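Local coordinates for protein phosphohistidine phosphatase sixA (Escherichia coli, PDB 1UJC) that removes phosphate from phosphohistidine in the HPt domain of the ArcB sensor, within the multistep His-Asp phosphorelay, at residues Q2-H8 with V103-L109; D18-L23 with F53-T59; T129-S135 with F146-P152. All blocks are in the same frame, centred on the assembly; numbering follows the deposited sequence.

Interaction 1: residues Q2-H8 with V103-L109; sequences QVFIMRH and VLVISHL. With WO4 (tungstate(VI)ion), chain C.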
loop_
_atom_site.group_PDB
_atom_site.type_symbol
_atom_site.label_atom_id
_atom_site.label_comp_id
_atom_site.label_asym_id
_atom_site.label_seq_id
_atom_site.Cartn_x
_atom_site.Cartn_y
_atom_site.Cartn_z
ATOM N N GLN A 2 -12.754 1.868 -0.325
ATOM C CA GLN A 2 -11.565 2.707 -0.322
ATOM C C GLN A 2 -10.314 1.841 -0.309
ATOM O O GLN A 2 -10.149 0.986 0.553
ATOM C CB GLN A 2 -11.549 3.619 0.905
ATOM C CG GLN A 2 -12.584 4.736 0.896
ATOM C CD GLN A 2 -12.518 5.587 -0.358
ATOM O OE1 GLN A 2 -13.153 5.278 -1.364
ATOM N NE2 GLN A 2 -11.733 6.660 -0.308
ATOM N N VAL A 3 -9.438 2.056 -1.279
ATOM C CA VAL A 3 -8.205 1.294 -1.343
ATOM C C VAL A 3 -7.040 2.250 -1.185
ATOM O O VAL A 3 -6.949 3.243 -1.899
ATOM C CB VAL A 3 -8.068 0.550 -2.687
ATOM C CG1 VAL A 3 -6.781 -0.257 -2.703
ATOM C CG2 VAL A 3 -9.270 -0.360 -2.897
ATOM N N PHE A 4 -6.165 1.965 -0.229
ATOM C CA PHE A 4 -4.999 2.804 -0.006
ATOM C C PHE A 4 -3.756 2.018 -0.378
ATOM O O PHE A 4 -3.367 1.084 0.321
ATOM C CB PHE A 4 -4.920 3.251 1.453
ATOM C CG PHE A 4 -6.109 4.052 1.901
ATOM C CD1 PHE A 4 -7.194 3.433 2.505
ATOM C CD2 PHE A 4 -6.146 5.428 1.701
ATOM C CE1 PHE A 4 -8.302 4.172 2.906
ATOM C CE2 PHE A 4 -7.253 6.178 2.100
ATOM C CZ PHE A 4 -8.331 5.548 2.703
ATOM N N ILE A 5 -3.139 2.407 -1.486
ATOM C CA ILE A 5 -1.948 1.739 -1.989
ATOM C C ILE A 5 -0.701 2.450 -1.495
ATOM O O ILE A 5 -0.511 3.644 -1.742
ATOM C CB ILE A 5 -1.965 1.717 -3.525
ATOM C CG1 ILE A 5 -3.267 1.060 -4.004
ATOM C CG2 ILE A 5 -0.747 0.973 -4.053
ATOM C CD1 ILE A 5 -3.487 1.100 -5.490
ATOM N N MET A 6 0.158 1.712 -0.803
ATOM C CA MET A 6 1.369 2.295 -0.253
ATOM C C MET A 6 2.660 1.597 -0.661
ATOM O O MET A 6 2.732 0.371 -0.724
ATOM C CB MET A 6 1.255 2.327 1.275
ATOM C CG MET A 6 2.468 2.863 2.014
ATOM S SD MET A 6 2.137 2.946 3.791
ATOM C CE MET A 6 3.297 4.254 4.306
ATOM N N ARG A 7 3.678 2.396 -0.954
ATOM C CA ARG A 7 4.984 1.858 -1.312
ATOM C C ARG A 7 5.753 1.732 -0.001
ATOM O O ARG A 7 5.718 2.633 0.835
ATOM C CB ARG A 7 5.731 2.813 -2.249
ATOM C CG ARG A 7 7.126 2.337 -2.607
ATOM C CD ARG A 7 7.838 3.344 -3.489
ATOM N NE ARG A 7 9.168 2.880 -3.862
ATOM C CZ ARG A 7 10.105 3.652 -4.403
ATOM N NH1 ARG A 7 9.860 4.935 -4.636
ATOM N NH2 ARG A 7 11.291 3.141 -4.704
ATOM N N HIS A 8 6.431 0.607 0.183
ATOM C CA HIS A 8 7.202 0.377 1.393
ATOM C C HIS A 8 8.135 1.568 1.627
ATOM O O HIS A 8 8.442 2.315 0.698
ATOM C CB HIS A 8 8.018 -0.904 1.241
ATOM C CG HIS A 8 9.125 -0.785 0.244
ATOM N ND1 HIS A 8 10.270 -0.064 0.495
ATOM C CD2 HIS A 8 9.242 -1.251 -1.022
ATOM C CE1 HIS A 8 11.046 -0.088 -0.574
ATOM N NE2 HIS A 8 10.443 -0.802 -1.509
ATOM N N VAL A 103 -9.262 -0.969 2.494
ATOM C CA VAL A 103 -8.096 -1.842 2.503
ATOM C C VAL A 103 -6.817 -1.045 2.305
ATOM O O VAL A 103 -6.773 -0.123 1.491
ATOM C CB VAL A 103 -8.171 -2.895 1.365
ATOM C CG1 VAL A 103 -6.965 -3.821 1.429
ATOM C CG2 VAL A 103 -9.462 -3.688 1.459
ATOM N N LEU A 104 -5.783 -1.400 3.063
ATOM C CA LEU A 104 -4.478 -0.756 2.943
ATOM C C LEU A 104 -3.558 -1.787 2.299
ATOM O O LEU A 104 -3.398 -2.892 2.822
ATOM C CB LEU A 104 -3.929 -0.355 4.315
ATOM C CG LEU A 104 -2.466 0.111 4.347
ATOM C CD1 LEU A 104 -2.250 1.262 3.373
ATOM C CD2 LEU A 104 -2.097 0.533 5.758
ATOM N N VAL A 105 -2.980 -1.427 1.154
ATOM C CA VAL A 105 -2.085 -2.314 0.407
ATOM C C VAL A 105 -0.657 -1.776 0.448
ATOM O O VAL A 105 -0.394 -0.668 -0.013
ATOM C CB VAL A 105 -2.517 -2.421 -1.080
ATOM C CG1 VAL A 105 -1.605 -3.395 -1.825
ATOM C CG2 VAL A 105 -3.967 -2.865 -1.172
ATOM N N ILE A 106 0.263 -2.560 1.003
ATOM C CA ILE A 106 1.658 -2.146 1.098
ATOM C C ILE A 106 2.461 -3.001 0.131
ATOM O O ILE A 106 2.490 -4.226 0.254
ATOM C CB ILE A 106 2.188 -2.315 2.536
ATOM C CG1 ILE A 106 1.413 -1.394 3.482
ATOM C CG2 ILE A 106 3.663 -1.982 2.590
ATOM C CD1 ILE A 106 1.830 -1.511 4.941
ATOM N N SER A 107 3.118 -2.353 -0.829
ATOM C CA SER A 107 3.868 -3.082 -1.842
ATOM C C SER A 107 5.154 -2.409 -2.314
ATOM O O SER A 107 5.829 -1.723 -1.547
ATOM C CB SER A 107 2.950 -3.345 -3.040
ATOM O OG SER A 107 3.527 -4.254 -3.957
ATOM N N HIS A 108 5.489 -2.618 -3.587
ATOM C CA HIS A 108 6.708 -2.060 -4.152
ATOM C C HIS A 108 6.521 -1.547 -5.571
ATOM O O HIS A 108 5.474 -1.744 -6.195
ATOM C CB HIS A 108 7.818 -3.118 -4.231
ATOM C CG HIS A 108 7.831 -4.099 -3.102
ATOM N ND1 HIS A 108 8.929 -4.271 -2.286
ATOM C CD2 HIS A 108 6.911 -5.001 -2.689
ATOM C CE1 HIS A 108 8.682 -5.236 -1.419
ATOM N NE2 HIS A 108 7.465 -5.696 -1.642
ATOM N N LEU A 109 7.561 -0.878 -6.062
ATOM C CA LEU A 109 7.585 -0.408 -7.439
ATOM C C LEU A 109 7.993 -1.707 -8.126
ATOM O O LEU A 109 8.705 -2.518 -7.539
ATOM C CB LEU A 109 8.696 0.616 -7.669
ATOM C CG LEU A 109 8.720 1.982 -6.982
ATOM C CD1 LEU A 109 10.036 2.668 -7.328
ATOM C CD2 LEU A 109 7.543 2.817 -7.431
HETATM W W WO4 C . 11.229 -0.972 -3.857
HETATM O O1 WO4 C . 9.724 -0.154 -4.121
HETATM O O2 WO4 C . 10.935 -2.549 -3.200
HETATM O O3 WO4 C . 12.305 -0.012 -2.904
HETATM O O4 WO4 C . 12.000 -1.209 -5.388
#
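Two parallel strands at the centre of the sheet carry the tungstate pocket at their C-terminal ends. The axes of segments 2-7 and 103-107 come within 4.6 Å, and their N-to-C directions differ by 20°. Their backbones form an unbroken ladder. Val103 N donates to Gln2 O (2.9 Å), Phe4 N to Val103 O (2.8 Å), Val105 N to Phe4 O (2.7 Å) and Met6 N to Val105 O (2.6 Å). Ser107 N then bonds to Met6 O (2.8 Å), and His8 N to Ser107 O (3.0 Å). On one face Val3 CG1 meets Val105 CG2 at 4.1 Å. On the other, Leu104 CD1 lies 3.8 Å from Phe4 CB. Arg7, the last residue of the strand, and His8 just after it begin the RHG motif of the histidine phosphatase superfamily, completed by Gly9. His8 NE2 binds the tungsten at 2.5 Å, consistent with the phosphate-accepting histidine known from relatives. Arg7 NE donates to tungstate O1 (3.1 Å), which also accepts from Leu109 N (3.0 Å). His108 ND1 donates to O2 (2.8 Å), while its NE2 is held by Ser51. The His8 and His108 rings meet obliquely, with centroids 5.0 Å apart. Leu109 CD1 lies over one face of the Arg7 guanidinium.

Interaction 2: residues D18-L23 with F53-T59; sequences DSVRPL and FLRAEQT. With WO4 (tungstate(VI)ion), chain C.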
loop_
_atom_site.group_PDB
_atom_site.type_symbol
_atom_site.label_atom_id
_atom_site.label_comp_id
_atom_site.label_asym_id
_atom_site.label_seq_id
_atom_site.Cartn_x
_atom_site.Cartn_y
_atom_site.Cartn_z
ATOM N N ASP A 18 17.740 -9.444 -1.714
ATOM C CA ASP A 18 16.706 -8.411 -1.809
ATOM C C ASP A 18 15.480 -8.577 -0.909
ATOM O O ASP A 18 15.125 -7.664 -0.169
ATOM C CB ASP A 18 16.217 -8.256 -3.253
ATOM C CG ASP A 18 15.224 -7.106 -3.406
ATOM O OD1 ASP A 18 15.663 -5.934 -3.410
ATOM O OD2 ASP A 18 14.008 -7.372 -3.505
ATOM N N SER A 19 14.830 -9.734 -0.976
ATOM C CA SER A 19 13.623 -9.964 -0.187
ATOM C C SER A 19 13.786 -9.683 1.303
ATOM O O SER A 19 12.808 -9.384 1.991
ATOM C CB SER A 19 13.126 -11.403 -0.371
ATOM O OG SER A 19 13.910 -12.320 0.374
ATOM N N VAL A 20 15.012 -9.767 1.804
ATOM C CA VAL A 20 15.244 -9.552 3.228
ATOM C C VAL A 20 15.833 -8.200 3.639
ATOM O O VAL A 20 16.211 -8.017 4.796
ATOM C CB VAL A 20 16.117 -10.687 3.805
ATOM C CG1 VAL A 20 15.347 -11.994 3.758
ATOM C CG2 VAL A 20 17.400 -10.817 3.006
ATOM N N ARG A 21 15.896 -7.255 2.704
ATOM C CA ARG A 21 16.431 -5.924 3.009
ATOM C C ARG A 21 15.515 -5.264 4.029
ATOM O O ARG A 21 14.313 -5.145 3.806
ATOM C CB ARG A 21 16.470 -5.054 1.750
ATOM C CG ARG A 21 17.426 -5.522 0.668
ATOM C CD ARG A 21 17.053 -4.893 -0.669
ATOM N NE ARG A 21 16.905 -3.444 -0.572
ATOM C CZ ARG A 21 16.138 -2.719 -1.379
ATOM N NH1 ARG A 21 15.449 -3.314 -2.344
ATOM N NH2 ARG A 21 16.058 -1.403 -1.220
ATOM N N PRO A 22 16.069 -4.829 5.170
ATOM C CA PRO A 22 15.249 -4.183 6.198
ATOM C C PRO A 22 14.983 -2.709 5.893
ATOM O O PRO A 22 15.569 -2.129 4.976
ATOM C CB PRO A 22 16.086 -4.362 7.457
ATOM C CG PRO A 22 17.479 -4.187 6.922
ATOM C CD PRO A 22 17.454 -5.015 5.643
ATOM N N LEU A 23 14.100 -2.105 6.679
ATOM C CA LEU A 23 13.764 -0.700 6.507
ATOM C C LEU A 23 14.856 0.132 7.178
ATOM O O LEU A 23 15.508 -0.332 8.106
ATOM C CB LEU A 23 12.409 -0.424 7.165
ATOM C CG LEU A 23 11.314 0.326 6.397
ATOM C CD1 LEU A 23 11.280 -0.109 4.930
ATOM C CD2 LEU A 23 9.975 0.061 7.074
ATOM N N PHE A 53 7.843 -9.577 1.279
ATOM C CA PHE A 53 9.184 -9.039 1.498
ATOM C C PHE A 53 9.299 -8.226 2.782
ATOM O O PHE A 53 8.430 -7.408 3.102
ATOM C CB PHE A 53 9.621 -8.193 0.300
ATOM C CG PHE A 53 9.915 -8.997 -0.943
ATOM C CD1 PHE A 53 9.765 -10.385 -0.951
ATOM C CD2 PHE A 53 10.334 -8.367 -2.109
ATOM C CE1 PHE A 53 10.025 -11.128 -2.103
ATOM C CE2 PHE A 53 10.596 -9.103 -3.263
ATOM C CZ PHE A 53 10.442 -10.481 -3.262
ATOM N N LEU A 54 10.392 -8.454 3.502
ATOM C CA LEU A 54 10.646 -7.794 4.776
ATOM C C LEU A 54 10.402 -6.290 4.817
ATOM O O LEU A 54 9.838 -5.788 5.790
ATOM C CB LEU A 54 12.072 -8.101 5.259
ATOM C CG LEU A 54 12.320 -9.542 5.729
ATOM C CD1 LEU A 54 13.693 -9.660 6.365
ATOM C CD2 LEU A 54 11.260 -9.933 6.735
ATOM N N ARG A 55 10.809 -5.565 3.780
ATOM C CA ARG A 55 10.602 -4.121 3.787
ATOM C C ARG A 55 9.123 -3.740 3.787
ATOM O O ARG A 55 8.741 -2.713 4.350
ATOM C CB ARG A 55 11.342 -3.457 2.617
ATOM C CG ARG A 55 11.091 -4.034 1.236
ATOM C CD ARG A 55 12.098 -3.428 0.268
ATOM N NE ARG A 55 11.932 -3.827 -1.130
ATOM C CZ ARG A 55 12.337 -4.984 -1.654
ATOM N NH1 ARG A 55 12.938 -5.898 -0.903
ATOM N NH2 ARG A 55 12.166 -5.211 -2.950
ATOM N N ALA A 56 8.286 -4.570 3.175
ATOM C CA ALA A 56 6.855 -4.291 3.141
ATOM C C ALA A 56 6.253 -4.570 4.522
ATOM O O ALA A 56 5.557 -3.731 5.094
ATOM C CB ALA A 56 6.173 -5.152 2.080
ATOM N N GLU A 57 6.544 -5.750 5.059
ATOM C CA GLU A 57 6.036 -6.140 6.365
ATOM C C GLU A 57 6.480 -5.170 7.466
ATOM O O GLU A 57 5.702 -4.845 8.358
ATOM C CB GLU A 57 6.493 -7.571 6.689
ATOM C CG GLU A 57 6.074 -8.590 5.634
ATOM C CD GLU A 57 6.598 -9.993 5.905
ATOM O OE1 GLU A 57 7.737 -10.121 6.407
ATOM O OE2 GLU A 57 5.880 -10.968 5.594
ATOM N N GLN A 58 7.722 -4.699 7.397
ATOM C CA GLN A 58 8.223 -3.777 8.406
ATOM C C GLN A 58 7.516 -2.429 8.285
ATOM O O GLN A 58 7.243 -1.772 9.285
ATOM C CB GLN A 58 9.728 -3.583 8.261
ATOM C CG GLN A 58 10.385 -3.143 9.554
ATOM C CD GLN A 58 11.855 -2.834 9.394
ATOM O OE1 GLN A 58 12.519 -3.355 8.498
ATOM N NE2 GLN A 58 12.379 -1.998 10.279
ATOM N N THR A 59 7.231 -2.016 7.056
ATOM C CA THR A 59 6.523 -0.763 6.843
ATOM C C THR A 59 5.164 -0.905 7.527
ATOM O O THR A 59 4.681 0.021 8.183
ATOM C CB THR A 59 6.318 -0.489 5.345
ATOM O OG1 THR A 59 7.586 -0.228 4.729
ATOM C CG2 THR A 59 5.402 0.705 5.143
HETATM W W WO4 C . 11.229 -0.972 -3.857
HETATM O O1 WO4 C . 9.724 -0.154 -4.121
HETATM O O2 WO4 C . 10.935 -2.549 -3.200
HETATM O O3 WO4 C . 12.305 -0.012 -2.904
HETATM O O4 WO4 C . 12.000 -1.209 -5.388
HETATM O O HOH W 1 12.866 -6.468 1.880
HETATM O O HOH W 2 15.175 -1.244 10.470
#
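Asp18 and Arg55 form a salt bridge, with Arg55 NH2 2.9 Å from Asp18 OD2. Arg55 NH1 adds a weak hydrogen bond to the same oxygen at 3.2 Å. The other carboxylate oxygen, Asp18 OD1, takes Arg21 NH1 at 2.8 Å, so one acid serves two arginines. Arg21 NE is bonded to Ala12 O. Arg55 NE donates to tungstate O2 at 2.6 Å, and Arg55 NH2 to the same O2 at 2.9 Å. Water 1 accepts from Arg55 N (2.9 Å) and Arg55 NH1 (2.8 Å), and donates to Arg21 O (2.7 Å). Leu54 N, in the first turn of the helix, donates to Ser19 O (3.0 Å). Ser19 CB makes a CH-pi contact over the Phe53 ring. Further along, Gln58 OE1 accepts from Leu23 N (2.7 Å). Water 2 joins Gln58 NE2 (2.9 Å) to Leu23 O (2.6 Å). The loop is thus tied to the start of helix 54-66, whose arginine reaches the oxyanion, an arrangement characteristic of the histidine phosphatase phosphate pocket.

Interaction 3: residues T129-S135 with F146-P152; sequences TTSAIAS and FNWQMSP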
loop_
_atom_site.group_PDB
_atom_site.type_symbol
_atom_site.label_atom_id
_atom_site.label_comp_id
_atom_site.label_asym_id
_atom_site.label_seq_id
_atom_site.Cartn_x
_atom_site.Cartn_y
_atom_site.Cartn_z
ATOM N N THR A 129 6.911 7.752 -4.312
ATOM C CA THR A 129 8.133 7.924 -3.527
ATOM C C THR A 129 7.929 6.960 -2.354
ATOM O O THR A 129 6.801 6.528 -2.111
ATOM C CB THR A 129 8.276 9.357 -2.992
ATOM O OG1 THR A 129 7.274 9.602 -1.999
ATOM C CG2 THR A 129 8.110 10.365 -4.129
ATOM N N THR A 130 8.989 6.607 -1.630
ATOM C CA THR A 130 8.819 5.672 -0.517
ATOM C C THR A 130 7.805 6.176 0.516
ATOM O O THR A 130 7.770 7.362 0.841
ATOM C CB THR A 130 10.168 5.360 0.186
ATOM O OG1 THR A 130 10.826 6.581 0.543
ATOM C CG2 THR A 130 11.072 4.544 -0.728
ATOM N N SER A 131 6.977 5.259 1.013
ATOM C CA SER A 131 5.941 5.566 2.002
ATOM C C SER A 131 4.764 6.363 1.441
ATOM O O SER A 131 3.806 6.634 2.160
ATOM C CB SER A 131 6.534 6.322 3.197
ATOM O OG SER A 131 7.405 5.502 3.957
ATOM N N ALA A 132 4.833 6.737 0.165
ATOM C CA ALA A 132 3.754 7.497 -0.467
ATOM C C ALA A 132 2.490 6.645 -0.551
ATOM O O ALA A 132 2.565 5.427 -0.679
ATOM C CB ALA A 132 4.175 7.945 -1.864
ATOM N N ILE A 133 1.330 7.289 -0.492
ATOM C CA ILE A 133 0.067 6.565 -0.540
ATOM C C ILE A 133 -0.895 7.078 -1.603
ATOM O O ILE A 133 -1.119 8.281 -1.731
ATOM C CB ILE A 133 -0.658 6.626 0.821
ATOM C CG1 ILE A 133 0.169 5.908 1.889
ATOM C CG2 ILE A 133 -2.038 5.985 0.714
ATOM C CD1 ILE A 133 -0.422 6.008 3.280
ATOM N N ALA A 134 -1.468 6.149 -2.357
ATOM C CA ALA A 134 -2.430 6.500 -3.390
ATOM C C ALA A 134 -3.807 6.059 -2.917
ATOM O O ALA A 134 -3.969 4.953 -2.397
ATOM C CB ALA A 134 -2.078 5.810 -4.694
ATOM N N SER A 135 -4.790 6.933 -3.089
ATOM C CA SER A 135 -6.163 6.642 -2.695
ATOM C C SER A 135 -6.992 6.322 -3.922
ATOM O O SER A 135 -7.035 7.097 -4.873
ATOM C CB SER A 135 -6.787 7.834 -1.981
ATOM O OG SER A 135 -8.196 7.702 -1.963
ATOM N N PHE A 146 -9.085 7.305 -9.192
ATOM C CA PHE A 146 -7.856 7.776 -8.551
ATOM C C PHE A 146 -8.140 9.126 -7.885
ATOM O O PHE A 146 -8.179 10.166 -8.546
ATOM C CB PHE A 146 -6.749 7.905 -9.605
ATOM C CG PHE A 146 -5.394 8.243 -9.046
ATOM C CD1 PHE A 146 -5.076 7.973 -7.717
ATOM C CD2 PHE A 146 -4.420 8.800 -9.869
ATOM C CE1 PHE A 146 -3.815 8.251 -7.213
ATOM C CE2 PHE A 146 -3.146 9.084 -9.377
ATOM C CZ PHE A 146 -2.843 8.809 -8.043
ATOM N N ASN A 147 -8.344 9.090 -6.571
ATOM C CA ASN A 147 -8.666 10.280 -5.790
ATOM C C ASN A 147 -7.494 11.232 -5.600
ATOM O O ASN A 147 -7.532 12.371 -6.058
ATOM C CB ASN A 147 -9.209 9.850 -4.429
ATOM C CG ASN A 147 -10.358 8.874 -4.555
ATOM O OD1 ASN A 147 -10.473 7.924 -3.777
ATOM N ND2 ASN A 147 -11.220 9.104 -5.539
ATOM N N TRP A 148 -6.457 10.769 -4.915
ATOM C CA TRP A 148 -5.283 11.597 -4.675
ATOM C C TRP A 148 -4.059 10.764 -4.329
ATOM O O TRP A 148 -4.121 9.537 -4.244
ATOM C CB TRP A 148 -5.552 12.597 -3.544
ATOM C CG TRP A 148 -6.272 12.006 -2.356
ATOM C CD1 TRP A 148 -7.606 12.090 -2.083
ATOM C CD2 TRP A 148 -5.697 11.228 -1.299
ATOM N NE1 TRP A 148 -7.898 11.415 -0.922
ATOM C CE2 TRP A 148 -6.744 10.875 -0.421
ATOM C CE3 TRP A 148 -4.398 10.794 -1.009
ATOM C CZ2 TRP A 148 -6.532 10.108 0.726
ATOM C CZ3 TRP A 148 -4.187 10.032 0.133
ATOM C CH2 TRP A 148 -5.251 9.697 0.986
ATOM N N GLN A 149 -2.944 11.452 -4.130
ATOM C CA GLN A 149 -1.690 10.802 -3.787
ATOM C C GLN A 149 -0.978 11.715 -2.800
ATOM O O GLN A 149 -0.894 12.922 -3.013
ATOM C CB GLN A 149 -0.845 10.636 -5.044
ATOM C CG GLN A 149 0.311 9.689 -4.913
ATOM C CD GLN A 149 1.375 9.994 -5.941
ATOM O OE1 GLN A 149 1.070 10.298 -7.104
ATOM N NE2 GLN A 149 2.624 9.922 -5.524
ATOM N N MET A 150 -0.465 11.140 -1.720
ATOM C CA MET A 150 0.223 11.922 -0.703
ATOM C C MET A 150 1.587 11.308 -0.434
ATOM O O MET A 150 1.720 10.091 -0.393
ATOM C CB MET A 150 -0.612 11.930 0.582
ATOM C CG MET A 150 -0.004 12.697 1.746
ATOM S SD MET A 150 0.164 14.460 1.421
ATOM C CE MET A 150 -1.559 14.949 1.315
ATOM N N SER A 151 2.603 12.144 -0.255
ATOM C CA SER A 151 3.941 11.623 0.021
ATOM C C SER A 151 4.564 12.321 1.227
ATOM O O SER A 151 4.174 13.437 1.581
ATOM C CB SER A 151 4.836 11.771 -1.217
ATOM O OG SER A 151 4.927 13.117 -1.640
ATOM N N PRO A 152 5.538 11.666 1.884
ATOM C CA PRO A 152 6.197 12.246 3.055
ATOM C C PRO A 152 6.689 13.675 2.839
ATOM O O PRO A 152 6.712 14.474 3.775
ATOM C CB PRO A 152 7.348 11.277 3.318
ATOM C CG PRO A 152 6.787 9.979 2.878
ATOM C CD PRO A 152 6.110 10.343 1.573
#
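Residues 129-132 form a type II beta turn, closed by Ala132 N to Thr129 O at 3.0 Å. Thr129 OG1 lies 3.4 Å from Ser151 CB. Thr130 O packs on Pro152 CG at 3.5 Å. The CB of Thr130 points away from residues 146-152, and its side chain lies about 5 Å from the bound tungstate. Ser131 has a positive phi of 72°, as the third position of this turn requires. Its CB touches Pro152 CG (3.7 Å), while its hydroxyl is bonded to Ser31 of helix 25-40. Ala132 CA makes a CA-H...O contact of 3.3 Å with Met150 O.

The strand begins at Ile133. Ile133 N donates to Met150 O (2.8 Å), and Met150 N returns a bond to Ile133 O (2.9 Å). This is an antiparallel hydrogen-bonded pair. The Ile133 side chain packs on Met34 and Leu38 of the same helix. Ala134 faces Gln149 in a non-hydrogen-bonded pair with CA atoms 4.4 Å apart. Its CB meets Phe146 CE1 at 3.9 Å, and Val116 of helix 111-119 lies against both side chains. Ser135 N donates to Trp148 O (2.9 Å). Ser135 O accepts from Asn147 N (2.9 Å). Ser135 CB sits over the indole of Trp148, 3.5 Å from the centroid of its six-membered ring, in a CH-pi contact. The Trp148 ring also meets that of Trp37.

The axes of segments 133-135 and 146-150 approach to 4.8 Å, and their directions differ by 164°. This is an antiparallel beta hairpin, and its strand 144-150 forms one edge of the mixed sheet within the chain.

How the interactions relate
Interactions 1 and 3 belong to the same mixed sheet, with centres 9 Å apart. Strand 2-7 is the shared neighbour: it pairs in parallel with 102-107 and antiparallel with 133-138. Ile5 O and Ala134 N, 2.8 Å apart, probably hydrogen-bond across that seam. Interaction 2 lies 14 Å from interaction 1, centre to centre, beyond the C-terminal ends of the parallel strands. Both reach the tungstate, and Arg55 packs against His8 and His108. Along the chain, interaction 2 is nested within the loop closed by interaction 1, and interaction 3 follows. The pocket therefore gathers residues distant in sequence, while the hairpin of interaction 3 extends the sheet on one side.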